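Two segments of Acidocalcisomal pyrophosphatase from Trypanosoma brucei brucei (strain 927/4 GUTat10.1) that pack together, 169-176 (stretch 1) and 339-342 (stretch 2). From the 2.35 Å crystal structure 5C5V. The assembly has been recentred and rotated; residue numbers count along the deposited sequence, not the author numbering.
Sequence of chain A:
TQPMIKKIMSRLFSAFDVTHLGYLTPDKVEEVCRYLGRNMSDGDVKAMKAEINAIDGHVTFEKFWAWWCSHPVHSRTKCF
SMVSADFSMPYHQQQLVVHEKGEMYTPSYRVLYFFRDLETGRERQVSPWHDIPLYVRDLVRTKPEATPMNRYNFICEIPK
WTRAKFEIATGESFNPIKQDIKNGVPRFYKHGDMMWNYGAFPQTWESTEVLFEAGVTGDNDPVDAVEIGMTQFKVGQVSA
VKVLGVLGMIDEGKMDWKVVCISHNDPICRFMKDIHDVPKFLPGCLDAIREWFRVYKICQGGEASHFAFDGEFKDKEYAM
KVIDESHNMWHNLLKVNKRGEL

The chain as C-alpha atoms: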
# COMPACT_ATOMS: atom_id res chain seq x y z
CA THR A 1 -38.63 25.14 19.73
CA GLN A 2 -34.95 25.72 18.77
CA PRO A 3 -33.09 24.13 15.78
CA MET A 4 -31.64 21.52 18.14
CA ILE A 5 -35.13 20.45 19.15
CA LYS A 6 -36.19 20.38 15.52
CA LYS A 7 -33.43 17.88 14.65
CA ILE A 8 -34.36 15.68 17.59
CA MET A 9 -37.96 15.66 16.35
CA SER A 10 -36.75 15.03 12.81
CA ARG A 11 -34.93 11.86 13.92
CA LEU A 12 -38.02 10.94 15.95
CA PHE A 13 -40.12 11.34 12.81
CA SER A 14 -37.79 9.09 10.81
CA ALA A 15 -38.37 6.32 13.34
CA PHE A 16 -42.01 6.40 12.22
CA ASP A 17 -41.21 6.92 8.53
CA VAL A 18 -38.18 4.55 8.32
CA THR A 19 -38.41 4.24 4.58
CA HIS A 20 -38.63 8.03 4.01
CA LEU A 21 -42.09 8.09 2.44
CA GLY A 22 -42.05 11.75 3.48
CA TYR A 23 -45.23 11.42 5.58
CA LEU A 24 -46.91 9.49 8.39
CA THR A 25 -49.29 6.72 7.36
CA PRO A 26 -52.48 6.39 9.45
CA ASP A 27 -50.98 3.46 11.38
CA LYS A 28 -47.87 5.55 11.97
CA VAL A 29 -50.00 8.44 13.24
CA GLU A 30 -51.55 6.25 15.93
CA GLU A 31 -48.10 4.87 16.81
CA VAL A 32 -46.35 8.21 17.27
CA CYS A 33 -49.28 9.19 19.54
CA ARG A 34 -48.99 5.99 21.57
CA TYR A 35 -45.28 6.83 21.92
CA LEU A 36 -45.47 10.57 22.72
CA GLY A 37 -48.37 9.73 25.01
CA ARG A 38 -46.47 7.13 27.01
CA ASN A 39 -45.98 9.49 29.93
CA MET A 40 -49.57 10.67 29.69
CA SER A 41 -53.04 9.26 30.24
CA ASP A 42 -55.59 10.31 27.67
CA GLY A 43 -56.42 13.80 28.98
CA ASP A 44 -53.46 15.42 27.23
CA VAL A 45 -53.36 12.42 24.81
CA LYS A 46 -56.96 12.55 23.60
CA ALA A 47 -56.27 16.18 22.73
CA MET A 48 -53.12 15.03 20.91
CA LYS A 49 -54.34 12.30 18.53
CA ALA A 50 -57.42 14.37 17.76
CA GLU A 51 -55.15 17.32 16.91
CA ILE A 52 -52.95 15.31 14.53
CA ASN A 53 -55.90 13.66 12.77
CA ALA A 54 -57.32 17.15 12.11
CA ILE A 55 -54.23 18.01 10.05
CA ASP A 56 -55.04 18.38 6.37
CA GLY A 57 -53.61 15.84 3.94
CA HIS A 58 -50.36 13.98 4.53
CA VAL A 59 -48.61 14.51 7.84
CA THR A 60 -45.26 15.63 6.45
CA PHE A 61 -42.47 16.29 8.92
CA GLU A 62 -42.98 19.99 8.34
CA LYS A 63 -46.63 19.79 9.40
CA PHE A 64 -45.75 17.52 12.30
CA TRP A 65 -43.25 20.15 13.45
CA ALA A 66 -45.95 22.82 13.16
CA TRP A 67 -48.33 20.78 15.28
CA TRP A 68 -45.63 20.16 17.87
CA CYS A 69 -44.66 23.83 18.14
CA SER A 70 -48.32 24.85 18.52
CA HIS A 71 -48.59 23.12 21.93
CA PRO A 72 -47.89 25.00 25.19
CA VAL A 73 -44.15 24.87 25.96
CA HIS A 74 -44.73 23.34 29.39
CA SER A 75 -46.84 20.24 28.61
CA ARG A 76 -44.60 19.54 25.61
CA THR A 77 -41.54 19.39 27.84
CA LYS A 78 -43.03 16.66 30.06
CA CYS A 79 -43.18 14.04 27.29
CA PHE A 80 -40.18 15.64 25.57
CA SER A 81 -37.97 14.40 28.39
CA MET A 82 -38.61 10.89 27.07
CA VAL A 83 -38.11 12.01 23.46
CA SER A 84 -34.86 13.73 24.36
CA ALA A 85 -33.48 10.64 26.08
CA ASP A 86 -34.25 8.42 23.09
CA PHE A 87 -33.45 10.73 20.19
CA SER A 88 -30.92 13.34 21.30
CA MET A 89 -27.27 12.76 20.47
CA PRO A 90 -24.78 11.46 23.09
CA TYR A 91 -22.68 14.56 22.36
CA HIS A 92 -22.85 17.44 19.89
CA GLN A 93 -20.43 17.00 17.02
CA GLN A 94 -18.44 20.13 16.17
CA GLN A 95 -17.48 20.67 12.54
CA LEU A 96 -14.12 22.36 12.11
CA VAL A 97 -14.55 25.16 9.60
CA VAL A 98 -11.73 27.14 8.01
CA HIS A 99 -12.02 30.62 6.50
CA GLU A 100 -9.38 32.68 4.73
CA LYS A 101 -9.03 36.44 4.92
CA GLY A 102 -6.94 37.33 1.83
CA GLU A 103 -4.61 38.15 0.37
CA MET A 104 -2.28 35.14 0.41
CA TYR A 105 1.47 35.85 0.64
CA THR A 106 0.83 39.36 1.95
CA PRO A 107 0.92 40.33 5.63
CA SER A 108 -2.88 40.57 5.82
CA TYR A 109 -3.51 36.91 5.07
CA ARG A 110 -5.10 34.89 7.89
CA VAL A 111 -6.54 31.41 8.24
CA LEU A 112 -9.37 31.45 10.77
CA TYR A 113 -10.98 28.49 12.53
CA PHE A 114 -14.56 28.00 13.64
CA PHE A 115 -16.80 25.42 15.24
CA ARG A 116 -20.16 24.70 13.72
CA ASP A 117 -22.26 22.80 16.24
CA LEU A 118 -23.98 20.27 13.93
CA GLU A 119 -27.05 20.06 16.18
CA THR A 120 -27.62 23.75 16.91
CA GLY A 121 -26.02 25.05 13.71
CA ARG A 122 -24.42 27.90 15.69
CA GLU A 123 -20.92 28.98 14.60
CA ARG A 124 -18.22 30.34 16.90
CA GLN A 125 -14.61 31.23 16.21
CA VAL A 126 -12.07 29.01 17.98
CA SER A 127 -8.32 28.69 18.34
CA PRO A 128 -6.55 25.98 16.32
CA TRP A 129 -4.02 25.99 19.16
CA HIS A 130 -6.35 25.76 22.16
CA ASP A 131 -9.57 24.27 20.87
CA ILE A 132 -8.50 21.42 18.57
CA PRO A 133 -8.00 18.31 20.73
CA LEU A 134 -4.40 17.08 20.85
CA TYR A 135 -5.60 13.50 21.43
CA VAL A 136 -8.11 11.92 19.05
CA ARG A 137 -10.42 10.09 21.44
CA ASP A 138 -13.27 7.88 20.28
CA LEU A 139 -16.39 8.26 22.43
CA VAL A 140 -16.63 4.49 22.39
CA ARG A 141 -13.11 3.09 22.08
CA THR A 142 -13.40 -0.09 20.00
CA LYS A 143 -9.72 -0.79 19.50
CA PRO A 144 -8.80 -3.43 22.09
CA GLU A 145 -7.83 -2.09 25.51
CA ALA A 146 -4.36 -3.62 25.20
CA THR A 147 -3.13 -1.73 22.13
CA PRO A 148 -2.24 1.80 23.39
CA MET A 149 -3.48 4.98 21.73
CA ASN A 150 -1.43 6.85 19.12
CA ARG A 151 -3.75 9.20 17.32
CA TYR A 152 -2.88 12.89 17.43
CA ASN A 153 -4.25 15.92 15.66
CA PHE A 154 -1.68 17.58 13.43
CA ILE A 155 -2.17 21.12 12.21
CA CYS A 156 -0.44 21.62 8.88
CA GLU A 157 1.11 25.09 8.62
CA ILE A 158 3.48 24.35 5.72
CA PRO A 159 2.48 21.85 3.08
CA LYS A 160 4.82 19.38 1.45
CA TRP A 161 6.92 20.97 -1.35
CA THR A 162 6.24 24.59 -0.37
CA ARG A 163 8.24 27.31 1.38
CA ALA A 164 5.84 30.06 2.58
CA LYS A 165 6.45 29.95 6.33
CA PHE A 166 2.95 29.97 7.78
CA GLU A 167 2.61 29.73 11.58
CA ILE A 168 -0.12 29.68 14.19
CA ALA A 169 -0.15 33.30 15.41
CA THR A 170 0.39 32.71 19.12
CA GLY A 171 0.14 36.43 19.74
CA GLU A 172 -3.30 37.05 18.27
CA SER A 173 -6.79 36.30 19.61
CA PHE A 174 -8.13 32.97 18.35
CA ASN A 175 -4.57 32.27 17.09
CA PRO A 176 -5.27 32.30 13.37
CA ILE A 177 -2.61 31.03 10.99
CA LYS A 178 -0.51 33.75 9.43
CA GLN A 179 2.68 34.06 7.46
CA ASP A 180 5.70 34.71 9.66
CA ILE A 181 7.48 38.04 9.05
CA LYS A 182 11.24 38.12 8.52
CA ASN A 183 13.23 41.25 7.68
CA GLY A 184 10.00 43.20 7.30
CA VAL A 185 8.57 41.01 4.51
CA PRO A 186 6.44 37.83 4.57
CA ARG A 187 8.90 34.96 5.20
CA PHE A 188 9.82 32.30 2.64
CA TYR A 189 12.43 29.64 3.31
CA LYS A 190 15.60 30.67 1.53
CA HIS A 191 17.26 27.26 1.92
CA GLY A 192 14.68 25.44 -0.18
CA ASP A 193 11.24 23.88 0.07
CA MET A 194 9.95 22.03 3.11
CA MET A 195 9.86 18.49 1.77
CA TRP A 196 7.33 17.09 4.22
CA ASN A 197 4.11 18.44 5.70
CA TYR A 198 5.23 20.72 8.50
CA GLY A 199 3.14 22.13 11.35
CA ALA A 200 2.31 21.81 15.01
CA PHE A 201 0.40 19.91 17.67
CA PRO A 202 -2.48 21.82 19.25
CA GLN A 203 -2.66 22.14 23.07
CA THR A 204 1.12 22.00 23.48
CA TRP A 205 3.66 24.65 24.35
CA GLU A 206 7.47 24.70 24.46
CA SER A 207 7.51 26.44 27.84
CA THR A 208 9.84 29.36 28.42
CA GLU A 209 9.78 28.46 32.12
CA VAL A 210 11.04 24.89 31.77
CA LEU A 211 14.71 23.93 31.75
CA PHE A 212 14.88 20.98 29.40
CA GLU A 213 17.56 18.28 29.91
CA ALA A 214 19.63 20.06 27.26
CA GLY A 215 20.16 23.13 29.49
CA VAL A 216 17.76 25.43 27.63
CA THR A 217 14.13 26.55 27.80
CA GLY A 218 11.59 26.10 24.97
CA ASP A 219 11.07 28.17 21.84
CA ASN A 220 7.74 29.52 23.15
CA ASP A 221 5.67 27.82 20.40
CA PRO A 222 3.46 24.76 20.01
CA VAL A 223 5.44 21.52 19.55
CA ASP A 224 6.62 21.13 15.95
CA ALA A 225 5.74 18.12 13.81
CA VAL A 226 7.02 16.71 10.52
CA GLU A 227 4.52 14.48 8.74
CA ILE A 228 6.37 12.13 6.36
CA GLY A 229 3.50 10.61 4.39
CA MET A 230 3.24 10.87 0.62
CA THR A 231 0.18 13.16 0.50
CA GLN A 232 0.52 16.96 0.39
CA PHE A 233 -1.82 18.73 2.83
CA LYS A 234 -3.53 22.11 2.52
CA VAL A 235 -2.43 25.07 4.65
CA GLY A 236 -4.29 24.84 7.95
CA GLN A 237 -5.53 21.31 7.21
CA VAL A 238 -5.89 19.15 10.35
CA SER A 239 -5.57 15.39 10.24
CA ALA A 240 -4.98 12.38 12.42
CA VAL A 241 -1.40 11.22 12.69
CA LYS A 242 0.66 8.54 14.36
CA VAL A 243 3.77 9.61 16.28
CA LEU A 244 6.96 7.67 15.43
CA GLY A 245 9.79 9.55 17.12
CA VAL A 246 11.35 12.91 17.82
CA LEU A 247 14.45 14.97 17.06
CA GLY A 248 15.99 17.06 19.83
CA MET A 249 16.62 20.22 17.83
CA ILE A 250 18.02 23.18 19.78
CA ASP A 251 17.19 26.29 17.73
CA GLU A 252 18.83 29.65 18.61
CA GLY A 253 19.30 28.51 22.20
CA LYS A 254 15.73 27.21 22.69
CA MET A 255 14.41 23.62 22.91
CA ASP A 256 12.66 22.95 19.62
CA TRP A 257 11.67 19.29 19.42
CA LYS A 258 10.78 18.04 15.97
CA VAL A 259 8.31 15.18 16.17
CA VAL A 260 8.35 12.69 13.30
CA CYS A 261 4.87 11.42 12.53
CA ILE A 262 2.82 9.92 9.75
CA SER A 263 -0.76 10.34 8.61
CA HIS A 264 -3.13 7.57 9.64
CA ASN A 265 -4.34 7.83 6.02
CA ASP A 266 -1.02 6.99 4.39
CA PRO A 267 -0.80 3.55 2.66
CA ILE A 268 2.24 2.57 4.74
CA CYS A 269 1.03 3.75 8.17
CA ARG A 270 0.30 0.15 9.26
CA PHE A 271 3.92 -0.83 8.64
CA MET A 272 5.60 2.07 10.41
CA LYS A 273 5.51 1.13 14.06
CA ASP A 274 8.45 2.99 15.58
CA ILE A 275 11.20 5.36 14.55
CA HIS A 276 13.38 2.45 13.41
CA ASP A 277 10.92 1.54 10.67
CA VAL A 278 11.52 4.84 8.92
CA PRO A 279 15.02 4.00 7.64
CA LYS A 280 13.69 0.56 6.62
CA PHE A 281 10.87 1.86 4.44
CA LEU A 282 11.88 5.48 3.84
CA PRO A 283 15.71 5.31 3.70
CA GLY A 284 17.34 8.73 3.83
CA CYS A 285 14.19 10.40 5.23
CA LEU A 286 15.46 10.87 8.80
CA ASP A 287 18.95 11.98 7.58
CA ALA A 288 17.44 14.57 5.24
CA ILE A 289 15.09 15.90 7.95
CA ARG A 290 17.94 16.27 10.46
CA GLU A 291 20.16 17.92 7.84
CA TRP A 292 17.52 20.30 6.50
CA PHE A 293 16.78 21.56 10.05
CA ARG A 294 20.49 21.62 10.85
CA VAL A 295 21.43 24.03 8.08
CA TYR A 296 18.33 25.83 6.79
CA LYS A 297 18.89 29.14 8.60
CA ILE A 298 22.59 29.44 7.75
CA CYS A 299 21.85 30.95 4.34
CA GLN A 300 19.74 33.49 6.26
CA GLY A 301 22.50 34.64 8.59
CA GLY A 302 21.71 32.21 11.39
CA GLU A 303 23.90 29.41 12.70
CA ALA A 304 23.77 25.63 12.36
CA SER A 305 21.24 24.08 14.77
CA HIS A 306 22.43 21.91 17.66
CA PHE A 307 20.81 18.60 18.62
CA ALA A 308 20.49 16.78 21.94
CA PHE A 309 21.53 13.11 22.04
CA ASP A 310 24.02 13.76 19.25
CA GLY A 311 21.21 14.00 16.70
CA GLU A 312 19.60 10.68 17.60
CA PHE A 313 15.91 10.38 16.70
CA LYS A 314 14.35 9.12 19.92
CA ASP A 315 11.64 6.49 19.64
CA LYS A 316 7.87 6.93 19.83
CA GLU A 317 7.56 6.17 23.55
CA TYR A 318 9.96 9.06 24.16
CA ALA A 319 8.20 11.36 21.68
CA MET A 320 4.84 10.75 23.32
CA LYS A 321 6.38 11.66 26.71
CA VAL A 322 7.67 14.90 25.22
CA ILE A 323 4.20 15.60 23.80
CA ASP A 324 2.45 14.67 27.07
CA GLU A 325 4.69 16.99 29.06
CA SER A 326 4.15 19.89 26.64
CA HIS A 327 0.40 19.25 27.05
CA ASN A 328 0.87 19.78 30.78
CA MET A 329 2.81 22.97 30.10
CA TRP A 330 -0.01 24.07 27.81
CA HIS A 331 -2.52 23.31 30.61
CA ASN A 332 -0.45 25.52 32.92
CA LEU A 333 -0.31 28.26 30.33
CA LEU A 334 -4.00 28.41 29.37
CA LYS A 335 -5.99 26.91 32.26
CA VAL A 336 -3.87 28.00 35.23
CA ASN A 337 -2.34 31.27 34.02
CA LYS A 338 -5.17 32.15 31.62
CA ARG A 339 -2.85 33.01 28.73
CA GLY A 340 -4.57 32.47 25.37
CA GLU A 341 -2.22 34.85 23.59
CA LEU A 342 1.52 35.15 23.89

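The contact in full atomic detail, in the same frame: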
# COMPACT_ATOMS: atom_id res chain seq x y z
N ALA A 169 -0.50 32.02 14.79
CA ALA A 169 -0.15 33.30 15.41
C ALA A 169 -0.46 33.24 16.91
O ALA A 169 -1.58 33.52 17.35
CB ALA A 169 -0.89 34.45 14.74
N THR A 170 0.56 32.90 17.69
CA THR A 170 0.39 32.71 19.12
C THR A 170 0.07 34.02 19.82
O THR A 170 -0.39 34.04 20.96
CB THR A 170 1.66 32.09 19.73
OG1 THR A 170 2.79 32.93 19.42
CG2 THR A 170 1.91 30.71 19.14
N GLY A 171 0.31 35.12 19.13
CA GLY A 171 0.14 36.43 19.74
C GLY A 171 -1.21 37.06 19.49
O GLY A 171 -1.51 38.10 20.06
N GLU A 172 -2.02 36.46 18.63
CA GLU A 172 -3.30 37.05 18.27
C GLU A 172 -4.48 36.25 18.81
O GLU A 172 -4.40 35.02 18.92
CB GLU A 172 -3.44 37.19 16.75
CG GLU A 172 -2.32 38.00 16.11
CD GLU A 172 -2.41 38.03 14.60
OE1 GLU A 172 -3.47 37.67 14.04
OE2 GLU A 172 -1.41 38.41 13.96
N SER A 173 -5.55 36.95 19.15
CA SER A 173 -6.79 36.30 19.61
C SER A 173 -7.28 35.27 18.62
O SER A 173 -7.37 35.55 17.43
CB SER A 173 -7.90 37.34 19.84
OG SER A 173 -7.53 38.28 20.82
N PHE A 174 -7.62 34.08 19.14
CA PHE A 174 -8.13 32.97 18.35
C PHE A 174 -7.00 32.33 17.51
O PHE A 174 -7.25 31.38 16.77
CB PHE A 174 -9.31 33.42 17.47
CG PHE A 174 -10.54 33.86 18.26
CD1 PHE A 174 -11.33 32.92 18.92
CD2 PHE A 174 -10.90 35.20 18.34
CE1 PHE A 174 -12.46 33.33 19.67
CE2 PHE A 174 -12.02 35.62 19.08
CZ PHE A 174 -12.81 34.68 19.74
N ASN A 175 -5.79 32.87 17.64
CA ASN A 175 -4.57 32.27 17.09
C ASN A 175 -4.71 31.79 15.65
O ASN A 175 -4.44 30.64 15.34
CB ASN A 175 -4.12 31.12 17.98
CG ASN A 175 -4.11 31.49 19.44
OD1 ASN A 175 -4.88 30.96 20.22
ND2 ASN A 175 -3.25 32.42 19.81
N PRO A 176 -5.17 32.68 14.77
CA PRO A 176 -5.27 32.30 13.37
C PRO A 176 -3.90 31.96 12.79
O PRO A 176 -2.87 32.34 13.36
CB PRO A 176 -5.85 33.55 12.71
CG PRO A 176 -5.42 34.67 13.61
CD PRO A 176 -5.53 34.09 14.98
N ARG A 339 -3.46 32.36 29.88
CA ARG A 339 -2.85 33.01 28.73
C ARG A 339 -3.28 32.33 27.42
O ARG A 339 -2.84 31.22 27.11
CB ARG A 339 -1.33 33.02 28.88
CG ARG A 339 -0.84 33.85 30.07
CD ARG A 339 0.68 33.69 30.33
NE ARG A 339 1.50 34.19 29.23
CZ ARG A 339 2.80 33.90 29.05
NH1 ARG A 339 3.45 33.11 29.89
NH2 ARG A 339 3.45 34.41 28.01
N GLY A 340 -4.16 32.98 26.68
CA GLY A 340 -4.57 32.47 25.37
C GLY A 340 -3.76 33.10 24.25
O GLY A 340 -3.69 32.56 23.14
N GLU A 341 -3.12 34.22 24.55
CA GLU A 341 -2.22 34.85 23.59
C GLU A 341 -0.87 35.08 24.23
O GLU A 341 -0.77 35.39 25.41
CB GLU A 341 -2.77 36.19 23.08
CG GLU A 341 -4.11 36.09 22.38
CD GLU A 341 -5.27 35.83 23.33
OE1 GLU A 341 -5.30 36.42 24.45
OE2 GLU A 341 -6.14 35.01 22.95
N LEU A 342 0.17 34.89 23.43
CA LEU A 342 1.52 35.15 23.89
C LEU A 342 1.91 36.57 23.48
O LEU A 342 2.81 37.15 24.07
CB LEU A 342 2.51 34.13 23.30
CG LEU A 342 2.34 32.65 23.63
CD1 LEU A 342 3.42 31.83 22.93
CD2 LEU A 342 2.37 32.38 25.12
O HOH W 1 -6.57 32.89 21.58

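The last residues of the chain fold back against a loop that lies far earlier in the sequence, and the contact, burying 278 Å² in all, is carried mainly by Glu-341, Leu-342 and Thr-170. Neither stretch is helix or strand. Stretch 1 instead takes its shape from two beta turns, type I from Ala-169 to Glu-172 and type II from Glu-172 to Asn-175, closed by backbone hydrogen bonds from Glu-172 N to Ala-169 O (3.2 Å) and from Asn-175 N to Glu-172 O (2.9 Å).

Leu-342 makes the strongest direct link. Its backbone N donates to Thr-170 O at 2.7 Å, with an N-H...O angle of 174°, so the bond is short and almost straight. Thr-170 lies inside the first turn, whose closing bond uses the carbonyl of Ala-169, not its own. The same Thr-170 O receives a CA-H...O contact from Glu-341 CA at 3.3 Å. Beside this polar link the side chains meet, with threonine in the p rotamer: Leu-342 CD1 packs on Thr-170 CB at 3.7 Å, with Thr-170 OG1 also 3.7 Å from it; the leucine methyl makes a van der Waals contact there and needs no polar partner. Gly-171 adds backbone surface, its CA 4.0 Å from Leu-342 N.

Glu-341 covers the most area, 70 Å². Its chi angles (m, then p) bend the chain so that the aliphatic part lies along the second turn: Glu-341 CG is 3.6 Å from both Glu-172 C and Ser-173 N. A long side chain with a charged end suits this exposed position, since its methylenes pack against backbone while its carboxylate can meet water. Between the stretches, water 1 accepts from Phe-174 N at 2.9 Å and lies 2.6 Å from Glu-341 OE2 and 2.9 Å from Asn-175 OD1, either of which could take one of its protons, joining the two stretches through a backbone amide that Glu-341 OE2 itself approaches only to 4.2 Å.

Asn-175 supports the contact from a buried position. Its CA-to-CB bond points sideways, but the end of the side chain comes nearer to stretch 2. Asn-175 ND2 donates to Ala-169 O at 3.2 Å, bracing one turn against the other, and also makes a weak hydrogen bond to Gly-340 O at 3.4 Å. An amide suits this role because its nitrogen carries two protons and can serve two carbonyls. Gly-340 meets it with backbone alone; a CB here would be crowded by Glu-341 OE2, at 3.2 Å from the ideal CB position of Gly-340.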